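Local coordinates for protein SPI-1 type 3 secretion system secretin (Salmonella enterica subsp. enterica serovar Typhimurium, PDB 4G08) that forms a ring-shaped multimer with an apparent central pore in the outer membrane, part of the type III secretion system that injects bacterial effectors into host cells, at residues A[98-101]-A[102-106]. Numbering follows the deposited sequence.
Sequences VSLN and EFNNF
Ser99 and Glu102 close the first turn of helix 100-109. Ser99 sits at the N-cap, and its OG takes the backbone N-H of Glu102, OG to N 3.0 Å, with an N-H...O angle of 150°. Its chi1 of 65° holds OG between the backbone N and the carbonyl carbon, which turns the hydroxyl toward that N-H. OG also lies close against CB of Glu102. Ser99 O starts the helical ladder by accepting from Phe103 N at 3.0 Å.

The Glu102 side chain leaves CB fully extended, with CG anti to the backbone N, and runs back past the helix start. It meets Val98 at about a right angle, its OE1 coming to 3.5 Å from the methyl CG1 of Val98, so a charged group lies across an apolar branch. The same Val98 CG1 reaches the root of the Phe103 side chain, 4.0 Å from Phe103 CB, while the ring points off from this turn.

On another side of the helix, Leu100 and Asn104 lie at a slant to each other. The Asn104 amide sits beside the leucine branch point, with ND2 3.7 Å from Leu100 CG. Two donors from Asn104 converge on Leu100 O: the backbone N makes a nearly straight bond of 2.9 Å (168°), and ND2 adds a weak one at 3.4 Å. At the next rung, Asn105 N bonds to Asn101 O.

The segment belongs to the secretin short domain within the periplasmic part of InvG. Helix 100-109 packs on helix 134-150, where Phe103 meets Ala144 and Met147, and Val98 and Phe106 also touch Met147. Phe103 also touches Leu95 and Leu119, in the loops just after strand 89-94 and just before strand 120-121.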
ATOM      1  N   VAL A  98      -9.186 -19.218 -11.209  1.00 21.74           N
ATOM      2  CA  VAL A  98     -10.221 -18.376 -10.634  1.00 19.04           C
ATOM      3  C   VAL A  98     -10.385 -17.135 -11.491  1.00 24.23           C
ATOM      4  O   VAL A  98      -9.436 -16.700 -12.136  1.00 22.62           O
ATOM      5  CB  VAL A  98      -9.818 -17.954  -9.224  1.00 28.37           C
ATOM      6  CG1 VAL A  98     -10.490 -16.656  -8.831  1.00 32.79           C
ATOM      7  CG2 VAL A  98     -10.165 -19.060  -8.252  1.00 22.50           C
ATOM      8  N   SER A  99     -11.605 -16.620 -11.571  1.00 26.42           N
ATOM      9  CA  SER A  99     -11.844 -15.414 -12.351  1.00 24.06           C
ATOM     10  C   SER A  99     -11.218 -14.231 -11.652  1.00 26.09           C
ATOM     11  O   SER A  99     -11.168 -14.173 -10.425  1.00 21.34           O
ATOM     12  CB  SER A  99     -13.336 -15.157 -12.566  1.00 26.34           C
ATOM     13  OG  SER A  99     -14.004 -14.892 -11.345  1.00 30.55           O
ATOM     14  N   LEU A 100     -10.732 -13.295 -12.450  1.00 22.63           N
ATOM     15  CA  LEU A 100     -10.127 -12.111 -11.902  1.00 22.53           C
ATOM     16  C   LEU A 100     -11.151 -11.402 -11.040  1.00 24.18           C
ATOM     17  O   LEU A 100     -10.844 -10.909  -9.991  1.00 19.80           O
ATOM     18  CB  LEU A 100      -9.618 -11.205 -13.001  1.00 22.90           C
ATOM     19  CG  LEU A 100      -9.034  -9.872 -12.542  1.00 27.56           C
ATOM     20  CD1 LEU A 100      -7.958 -10.050 -11.527  1.00 32.24           C
ATOM     21  CD2 LEU A 100      -8.519  -9.043 -13.711  1.00 36.82           C
ATOM     22  N   ASN A 101     -12.392 -11.415 -11.495  1.00 26.67           N
ATOM     23  CA  ASN A 101     -13.441 -10.774 -10.745  1.00 29.04           C
ATOM     24  C   ASN A 101     -13.715 -11.422  -9.397  1.00 21.50           C
ATOM     25  O   ASN A 101     -13.896 -10.743  -8.434  1.00 24.04           O
ATOM     26  CB  ASN A 101     -14.714 -10.596 -11.582  1.00 33.18           C
ATOM     27  CG  ASN A 101     -15.637  -9.555 -11.018  1.00 32.97           C
ATOM     28  OD1 ASN A 101     -15.409  -8.377 -11.164  1.00 41.41           O
ATOM     29  ND2 ASN A 101     -16.657  -9.991 -10.336  1.00 42.48           N
ATOM     30  N   GLU A 102     -13.698 -12.735  -9.345  1.00 24.88           N
ATOM     31  CA  GLU A 102     -13.836 -13.486  -8.095  1.00 27.30           C
ATOM     32  C   GLU A 102     -12.683 -13.174  -7.145  1.00 25.16           C
ATOM     33  O   GLU A 102     -12.879 -13.057  -5.939  1.00 22.55           O
ATOM     34  CB  GLU A 102     -13.851 -14.984  -8.427  1.00 30.44           C
ATOM     35  CG  GLU A 102     -14.189 -15.944  -7.294  1.00 41.31           C
ATOM     36  CD  GLU A 102     -14.049 -17.404  -7.718  1.00 50.45           C
ATOM     37  OE1 GLU A 102     -13.837 -17.663  -8.928  1.00 45.18           O
ATOM     38  OE2 GLU A 102     -14.087 -18.289  -6.834  1.00 51.30           O
ATOM     39  N   PHE A 103     -11.475 -13.103  -7.687  1.00 21.97           N
ATOM     40  CA  PHE A 103     -10.296 -12.835  -6.874  1.00 15.55           C
ATOM     41  C   PHE A 103     -10.286 -11.411  -6.322  1.00 17.25           C
ATOM     42  O   PHE A 103     -10.111 -11.199  -5.124  1.00 19.43           O
ATOM     43  CB  PHE A 103      -9.039 -13.085  -7.691  1.00 18.60           C
ATOM     44  CG  PHE A 103      -7.783 -12.872  -6.924  1.00 18.44           C
ATOM     45  CD1 PHE A 103      -7.508 -13.643  -5.813  1.00 17.55           C
ATOM     46  CD2 PHE A 103      -6.946 -11.824  -7.235  1.00 16.57           C
ATOM     47  CE1 PHE A 103      -6.366 -13.431  -5.081  1.00 16.00           C
ATOM     48  CE2 PHE A 103      -5.828 -11.574  -6.478  1.00 16.21           C
ATOM     49  CZ  PHE A 103      -5.535 -12.382  -5.401  1.00 14.65           C
ATOM     50  N   ASN A 104     -10.658 -10.463  -7.172  1.00 18.61           N
ATOM     51  CA  ASN A 104     -10.830  -9.078  -6.763  1.00 19.81           C
ATOM     52  C   ASN A 104     -11.798  -8.957  -5.604  1.00 20.56           C
ATOM     53  O   ASN A 104     -11.511  -8.297  -4.607  1.00 22.28           O
ATOM     54  CB  ASN A 104     -11.389  -8.276  -7.926  1.00 23.93           C
ATOM     55  CG  ASN A 104     -10.355  -7.395  -8.570  1.00 29.30           C
ATOM     56  OD1 ASN A 104      -9.767  -6.524  -7.927  1.00 34.29           O
ATOM     57  ND2 ASN A 104     -10.208  -7.539  -9.876  1.00 37.19           N
ATOM     58  N   ASN A 105     -12.988  -9.513  -5.780  1.00 23.27           N
ATOM     59  CA  ASN A 105     -13.992  -9.446  -4.733  1.00 24.14           C
ATOM     60  C   ASN A 105     -13.498 -10.073  -3.453  1.00 21.52           C
ATOM     61  O   ASN A 105     -13.770  -9.577  -2.364  1.00 26.46           O
ATOM     62  CB  ASN A 105     -15.261 -10.143  -5.174  1.00 23.85           C
ATOM     63  CG  ASN A 105     -15.982  -9.380  -6.248  1.00 29.98           C
ATOM     64  OD1 ASN A 105     -15.692  -8.210  -6.492  1.00 33.58           O
ATOM     65  ND2 ASN A 105     -16.873 -10.058  -6.953  1.00 35.59           N
ATOM     66  N   PHE A 106     -12.720 -11.131  -3.587  1.00 21.53           N
ATOM     67  CA  PHE A 106     -12.189 -11.798  -2.426  1.00 21.85           C
ATOM     68  C   PHE A 106     -11.268 -10.860  -1.651  1.00 24.09           C
ATOM     69  O   PHE A 106     -11.369 -10.751  -0.427  1.00 24.54           O
ATOM     70  CB  PHE A 106     -11.438 -13.046  -2.857  1.00 22.16           C
ATOM     71  CG  PHE A 106     -10.666 -13.687  -1.761  1.00 21.45           C
ATOM     72  CD1 PHE A 106     -11.319 -14.341  -0.733  1.00 29.32           C
ATOM     73  CD2 PHE A 106      -9.306 -13.524  -1.686  1.00 25.21           C
ATOM     74  CE1 PHE A 106     -10.612 -14.920   0.295  1.00 32.05           C
ATOM     75  CE2 PHE A 106      -8.592 -14.073  -0.646  1.00 33.44           C
ATOM     76  CZ  PHE A 106      -9.245 -14.771   0.348  1.00 32.37           C
TER